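Lic11098 (Leptospira interrogans serogroup Icterohaemorrhagiae serovar copenhageni, PDB 4U08) is of unknown function but is a leucine-rich repeat protein of a pathogen, a putative virulence factor whose curved surface probably binds partners. Local coordinates at residues Asn53-Leu58 and Ser74-Met79; Asn67-His72 and Asn90-Lys95. All coordinates share one frame; numbering follows the deposited sequence.

In the fold
Both interactions join neighbouring coils of the leucine-rich repeat solenoid near the N-terminal end of the chain, where the repeat is 23 residues long. Interaction 2 lies on the parallel strands 70-72 and 93-95, together with the turns that lead into them; interaction 1 lies in the loops that follow strands 47-49 and 70-72. Along the chain the segments alternate, 53-58, 67-72, 74-79, 90-95, and L73 alone separates 67-72 from 74-79. The two centres are 16 Å apart, and S74 OG packs against K95 O. One coil, running through residues 67-79, therefore takes part in both, gripping the preceding coil in interaction 1 and the following one in interaction 2.

Interaction 1: residues Asn53-Leu58 and Ser74-Met79; sequences NQLIAL and SKNQLM
Neither segment forms a regular strand, yet the two run alongside each other in the same sense, with I56 beside L78, and are tied by backbone bonds: Q77 N gives its hydrogen to L55 O at 2.9 Å, and M79 N reaches I56 O almost straight (170° at the hydrogen). A weaker bond runs from N53 N to K75 O over 3.2 Å. The side chain that locks the register is N76, the consensus asparagine of the repeat. Its CG lies beside its own backbone N (chi1 -83°), which lays the amide alongside L55, and its OD1 takes the L55 N-H in the carbonyl plane on a lone pair, at 3.0 Å. ND2 of the same amide turns to L50 O, so one buried group satisfies both an N-H and a carbonyl; asparagine suits this place because its short amide offers an acceptor and a donor close to the backbone. Two residues on, L78 sends CD2 across to L55 CB at 3.8 Å, and the same methyl lies 4.3 Å from L58 CG, so a branched apolar side chain suits this inward-facing position. On the outer side, Q77 crosses I56 obliquely, its OE1 4.1 Å from I56 CG2. The selenomethionine M79 lays CB and CG beside I56 O and then bends outward. The pattern is repeated in both directions: N53 OD1 accepts from S30 N and L32 N of the previous coil, and L78 N gives to N99 OD1 of the next, in the loops that leave strands 24-26, 47-49, 70-72 and 93-95.

Interaction 2: residues Asn67-His72 and Asn90-Lys95; sequences NLQQLH and NLQKLK
Here two adjacent turns of the leucine-rich repeat solenoid stack in parallel, strand 70-72 against strand 93-95, each in the LxxLxL pattern of the family. Equivalent leucines point the same way and interlock. L91 has CG anti to its backbone N (chi1 -157°), which drives CD1 into the hollow between L68 and L71, 4.1 Å from L68 CD2 and 3.8 Å from L71 CB. The ridge continues with L94, whose CD1 meets L71 CD2 at 3.9 Å. Leucine suits these positions because its forked end fills the interior without asking for a polar partner. On the other face of the strands, the stem of Q70 lies along that of K93, CG against CB. K93 bends at chi3, which brings CE to 3.6 Å from Q70 OE1, and a further bend at chi4 turns NZ, salt-bridged to E116. The H72 ring sits obliquely beside the K95 stem, its ND1 3.5 Å from K95 CD. The backbone closes the seam: K95 N-H points straight at L71 O (178° at the hydrogen), nearly along the C=O axis, and Q69 O is gripped by Q92 N and K93 N, where the turn enters the strand. At the start of the turns N67 and N90 lie side by side, amide planes nearly parallel (7° apart); N67 ND2 is hydrogen-bonded to Q43 O and N90 ND2 to Q66 O, and a water bridges the pair, weakly on the N90 side. The histidine is pinned within its own strand: its NE2 lies 2.8 Å from Q70 OE1, which sits in the ring plane and accepts on a lone pair.

Interaction 1: residues Asn53-Leu58 and Ser74-Met79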
loop_
_atom_site.group_PDB
_atom_site.type_symbol
_atom_site.label_atom_id
_atom_site.label_comp_id
_atom_site.label_asym_id
_atom_site.label_seq_id
_atom_site.Cartn_x
_atom_site.Cartn_y
_atom_site.Cartn_z
ATOM N N ASN A 53 27.926 1.285 2.866
ATOM C CA ASN A 53 29.347 1.569 2.657
ATOM C C ASN A 53 29.466 2.867 1.838
ATOM O O ASN A 53 28.470 3.588 1.723
ATOM C CB ASN A 53 30.086 0.360 2.026
ATOM C CG ASN A 53 30.412 -0.748 3.007
ATOM O OD1 ASN A 53 31.104 -0.543 4.019
ATOM N ND2 ASN A 53 29.933 -1.952 2.726
ATOM N N GLN A 54 30.660 3.200 1.300
ATOM C CA GLN A 54 30.818 4.439 0.528
ATOM C C GLN A 54 31.253 4.193 -0.927
ATOM O O GLN A 54 31.929 5.042 -1.518
ATOM C CB GLN A 54 31.748 5.436 1.246
ATOM C CG GLN A 54 31.150 6.047 2.508
ATOM C CD GLN A 54 31.535 5.279 3.752
ATOM O OE1 GLN A 54 32.702 5.266 4.164
ATOM N NE2 GLN A 54 30.555 4.657 4.404
ATOM N N LEU A 55 30.819 3.055 -1.515
ATOM C CA LEU A 55 31.141 2.681 -2.898
ATOM C C LEU A 55 30.530 3.648 -3.908
ATOM O O LEU A 55 29.348 3.979 -3.809
ATOM C CB LEU A 55 30.704 1.236 -3.220
ATOM C CG LEU A 55 31.276 0.108 -2.358
ATOM C CD1 LEU A 55 30.658 -1.228 -2.737
ATOM C CD2 LEU A 55 32.769 0.010 -2.505
ATOM N N ILE A 56 31.348 4.125 -4.853
ATOM C CA ILE A 56 30.915 5.036 -5.907
ATOM C C ILE A 56 30.764 4.277 -7.225
ATOM O O ILE A 56 29.995 4.695 -8.089
ATOM C CB ILE A 56 31.811 6.302 -6.029
ATOM C CG1 ILE A 56 33.300 5.943 -6.269
ATOM C CG2 ILE A 56 31.616 7.237 -4.822
ATOM C CD1 ILE A 56 34.175 7.085 -6.878
ATOM N N ALA A 57 31.478 3.142 -7.353
ATOM C CA ALA A 57 31.477 2.273 -8.527
ATOM C C ALA A 57 31.846 0.844 -8.137
ATOM O O ALA A 57 32.187 0.594 -6.979
ATOM C CB ALA A 57 32.462 2.806 -9.560
ATOM N N LEU A 58 31.771 -0.096 -9.094
ATOM C CA LEU A 58 32.136 -1.497 -8.881
ATOM C C LEU A 58 33.186 -1.930 -9.897
ATOM O O LEU A 58 33.096 -1.512 -11.058
ATOM C CB LEU A 58 30.927 -2.427 -9.047
ATOM C CG LEU A 58 29.784 -2.342 -8.039
ATOM C CD1 LEU A 58 28.587 -3.099 -8.572
ATOM C CD2 LEU A 58 30.194 -2.879 -6.668
ATOM N N SER A 74 22.914 -1.873 -1.176
ATOM C CA SER A 74 22.101 -0.779 -0.694
ATOM C C SER A 74 22.897 0.195 0.148
ATOM O O SER A 74 23.910 -0.176 0.741
ATOM C CB SER A 74 20.915 -1.317 0.107
ATOM O OG SER A 74 20.159 -2.227 -0.674
ATOM N N LYS A 75 22.431 1.443 0.201
ATOM C CA LYS A 75 23.001 2.510 1.017
ATOM C C LYS A 75 24.510 2.723 0.758
ATOM O O LYS A 75 25.339 2.623 1.660
ATOM C CB LYS A 75 22.670 2.292 2.515
ATOM C CG LYS A 75 21.168 2.224 2.805
ATOM C CD LYS A 75 20.865 1.887 4.260
ATOM C CE LYS A 75 20.350 0.478 4.421
ATOM N NZ LYS A 75 20.172 0.106 5.850
ATOM N N ASN A 76 24.847 2.989 -0.501
ATOM C CA ASN A 76 26.191 3.348 -0.931
ATOM C C ASN A 76 26.011 4.653 -1.695
ATOM O O ASN A 76 24.989 5.324 -1.513
ATOM C CB ASN A 76 26.813 2.257 -1.804
ATOM C CG ASN A 76 27.421 1.164 -1.006
ATOM O OD1 ASN A 76 28.544 1.275 -0.544
ATOM N ND2 ASN A 76 26.675 0.101 -0.796
ATOM N N GLN A 77 26.984 5.014 -2.550
ATOM C CA GLN A 77 26.918 6.233 -3.351
ATOM C C GLN A 77 27.163 5.866 -4.828
ATOM O O GLN A 77 27.760 6.663 -5.564
ATOM C CB GLN A 77 27.962 7.252 -2.843
ATOM C CG GLN A 77 27.721 7.785 -1.428
ATOM C CD GLN A 77 28.947 8.428 -0.808
ATOM O OE1 GLN A 77 30.098 8.156 -1.180
ATOM N NE2 GLN A 77 28.729 9.271 0.190
ATOM N N LEU A 78 26.690 4.656 -5.259
ATOM C CA LEU A 78 26.920 4.137 -6.613
ATOM C C LEU A 78 26.392 5.068 -7.680
ATOM O O LEU A 78 25.218 5.428 -7.653
ATOM C CB LEU A 78 26.370 2.721 -6.817
ATOM C CG LEU A 78 26.984 1.599 -5.993
ATOM C CD1 LEU A 78 26.241 0.311 -6.236
ATOM C CD2 LEU A 78 28.456 1.398 -6.321
HETATM N N MSE A 79 27.288 5.505 -8.579
HETATM C CA MSE A 79 26.974 6.441 -9.654
HETATM C C MSE A 79 26.615 5.714 -10.945
HETATM O O MSE A 79 25.909 6.276 -11.778
HETATM C CB MSE A 79 28.144 7.411 -9.883
HETATM C CG MSE A 79 28.598 8.123 -8.622
HETATM SE SE MSE A 79 29.029 9.853 -8.910
HETATM C CE MSE A 79 27.468 10.494 -9.461
#

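Interaction 2: residues Asn67-His72 and Asn90-Lys95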
loop_
_atom_site.group_PDB
_atom_site.type_symbol
_atom_site.label_atom_id
_atom_site.label_comp_id
_atom_site.label_asym_id
_atom_site.label_seq_id
_atom_site.Cartn_x
_atom_site.Cartn_y
_atom_site.Cartn_z
ATOM N N ASN A 67 28.661 -17.911 -9.504
ATOM C CA ASN A 67 27.809 -18.599 -8.531
ATOM C C ASN A 67 26.994 -17.637 -7.646
ATOM O O ASN A 67 26.157 -18.098 -6.867
ATOM C CB ASN A 67 28.617 -19.597 -7.700
ATOM C CG ASN A 67 28.954 -20.847 -8.479
ATOM O OD1 ASN A 67 28.065 -21.572 -8.958
ATOM N ND2 ASN A 67 30.243 -21.102 -8.661
ATOM N N LEU A 68 27.212 -16.304 -7.785
ATOM C CA LEU A 68 26.517 -15.288 -6.986
ATOM C C LEU A 68 25.009 -15.286 -7.219
ATOM O O LEU A 68 24.570 -15.148 -8.357
ATOM C CB LEU A 68 27.117 -13.898 -7.235
ATOM C CG LEU A 68 26.810 -12.811 -6.188
ATOM C CD1 LEU A 68 27.498 -13.096 -4.858
ATOM C CD2 LEU A 68 27.234 -11.448 -6.695
ATOM N N GLN A 69 24.224 -15.480 -6.132
ATOM C CA GLN A 69 22.754 -15.526 -6.144
ATOM C C GLN A 69 22.150 -14.246 -5.579
ATOM O O GLN A 69 21.034 -13.879 -5.954
ATOM C CB GLN A 69 22.254 -16.739 -5.346
ATOM C CG GLN A 69 22.651 -18.088 -5.972
ATOM C CD GLN A 69 22.101 -19.276 -5.218
ATOM O OE1 GLN A 69 22.248 -19.397 -3.993
ATOM N NE2 GLN A 69 21.500 -20.208 -5.946
ATOM N N GLN A 70 22.883 -13.567 -4.667
ATOM C CA GLN A 70 22.408 -12.338 -4.038
ATOM C C GLN A 70 23.498 -11.289 -3.937
ATOM O O GLN A 70 24.580 -11.552 -3.390
ATOM C CB GLN A 70 21.818 -12.608 -2.632
ATOM C CG GLN A 70 20.569 -13.487 -2.630
ATOM C CD GLN A 70 19.859 -13.486 -1.296
ATOM O OE1 GLN A 70 19.850 -12.498 -0.549
ATOM N NE2 GLN A 70 19.186 -14.571 -1.002
ATOM N N LEU A 71 23.194 -10.083 -4.442
ATOM C CA LEU A 71 24.100 -8.961 -4.384
ATOM C C LEU A 71 23.409 -7.804 -3.670
ATOM O O LEU A 71 22.468 -7.215 -4.208
ATOM C CB LEU A 71 24.595 -8.581 -5.804
ATOM C CG LEU A 71 25.553 -7.394 -5.916
ATOM C CD1 LEU A 71 26.812 -7.602 -5.073
ATOM C CD2 LEU A 71 25.932 -7.152 -7.367
ATOM N N HIS A 72 23.854 -7.517 -2.433
ATOM C CA HIS A 72 23.312 -6.453 -1.583
ATOM C C HIS A 72 24.248 -5.248 -1.685
ATOM O O HIS A 72 25.398 -5.307 -1.246
ATOM C CB HIS A 72 23.151 -6.946 -0.123
ATOM C CG HIS A 72 22.210 -8.104 0.017
ATOM N ND1 HIS A 72 20.940 -7.941 0.542
ATOM C CD2 HIS A 72 22.373 -9.404 -0.330
ATOM C CE1 HIS A 72 20.376 -9.140 0.497
ATOM N NE2 HIS A 72 21.199 -10.050 -0.018
ATOM N N ASN A 90 23.644 -16.405 -12.349
ATOM C CA ASN A 90 22.899 -17.062 -11.258
ATOM C C ASN A 90 22.220 -16.060 -10.306
ATOM O O ASN A 90 21.485 -16.474 -9.402
ATOM C CB ASN A 90 23.770 -18.071 -10.497
ATOM C CG ASN A 90 23.885 -19.400 -11.216
ATOM O OD1 ASN A 90 22.895 -19.991 -11.665
ATOM N ND2 ASN A 90 25.098 -19.902 -11.357
ATOM N N LEU A 91 22.445 -14.754 -10.518
ATOM C CA LEU A 91 21.866 -13.701 -9.693
ATOM C C LEU A 91 20.327 -13.754 -9.677
ATOM O O LEU A 91 19.684 -13.737 -10.732
ATOM C CB LEU A 91 22.361 -12.322 -10.123
ATOM C CG LEU A 91 22.304 -11.211 -9.056
ATOM C CD1 LEU A 91 23.268 -11.474 -7.895
ATOM C CD2 LEU A 91 22.614 -9.879 -9.663
ATOM N N GLN A 92 19.762 -13.893 -8.469
ATOM C CA GLN A 92 18.313 -13.927 -8.254
ATOM C C GLN A 92 17.827 -12.668 -7.562
ATOM O O GLN A 92 16.668 -12.295 -7.712
ATOM C CB GLN A 92 17.927 -15.158 -7.432
ATOM C CG GLN A 92 18.034 -16.457 -8.228
ATOM C CD GLN A 92 17.906 -17.703 -7.378
ATOM O OE1 GLN A 92 18.310 -17.751 -6.201
ATOM N NE2 GLN A 92 17.378 -18.760 -7.983
ATOM N N LYS A 93 18.693 -12.017 -6.793
ATOM C CA LYS A 93 18.317 -10.830 -6.051
ATOM C C LYS A 93 19.362 -9.746 -6.240
ATOM O O LYS A 93 20.546 -9.984 -6.008
ATOM C CB LYS A 93 18.158 -11.194 -4.556
ATOM C CG LYS A 93 17.167 -10.349 -3.778
ATOM C CD LYS A 93 17.198 -10.642 -2.258
ATOM C CE LYS A 93 16.585 -11.964 -1.840
ATOM N NZ LYS A 93 15.110 -12.010 -2.040
ATOM N N LEU A 94 18.929 -8.552 -6.659
ATOM C CA LEU A 94 19.832 -7.422 -6.819
ATOM C C LEU A 94 19.255 -6.254 -6.052
ATOM O O LEU A 94 18.204 -5.729 -6.427
ATOM C CB LEU A 94 20.090 -7.116 -8.322
ATOM C CG LEU A 94 20.947 -5.887 -8.666
ATOM C CD1 LEU A 94 22.330 -5.950 -8.030
ATOM C CD2 LEU A 94 21.042 -5.690 -10.197
ATOM N N LYS A 95 19.921 -5.870 -4.952
ATOM C CA LYS A 95 19.462 -4.792 -4.074
ATOM C C LYS A 95 20.335 -3.547 -4.183
ATOM O O LYS A 95 21.489 -3.551 -3.762
ATOM C CB LYS A 95 19.301 -5.276 -2.613
ATOM C CG LYS A 95 18.236 -6.368 -2.483
ATOM C CD LYS A 95 18.023 -6.838 -1.051
ATOM C CE LYS A 95 16.751 -6.289 -0.451
ATOM N NZ LYS A 95 16.408 -6.957 0.834
HETATM O O HOH W 1 26.652 -22.740 -10.990
HETATM O O HOH W 2 25.778 -15.275 -10.898
#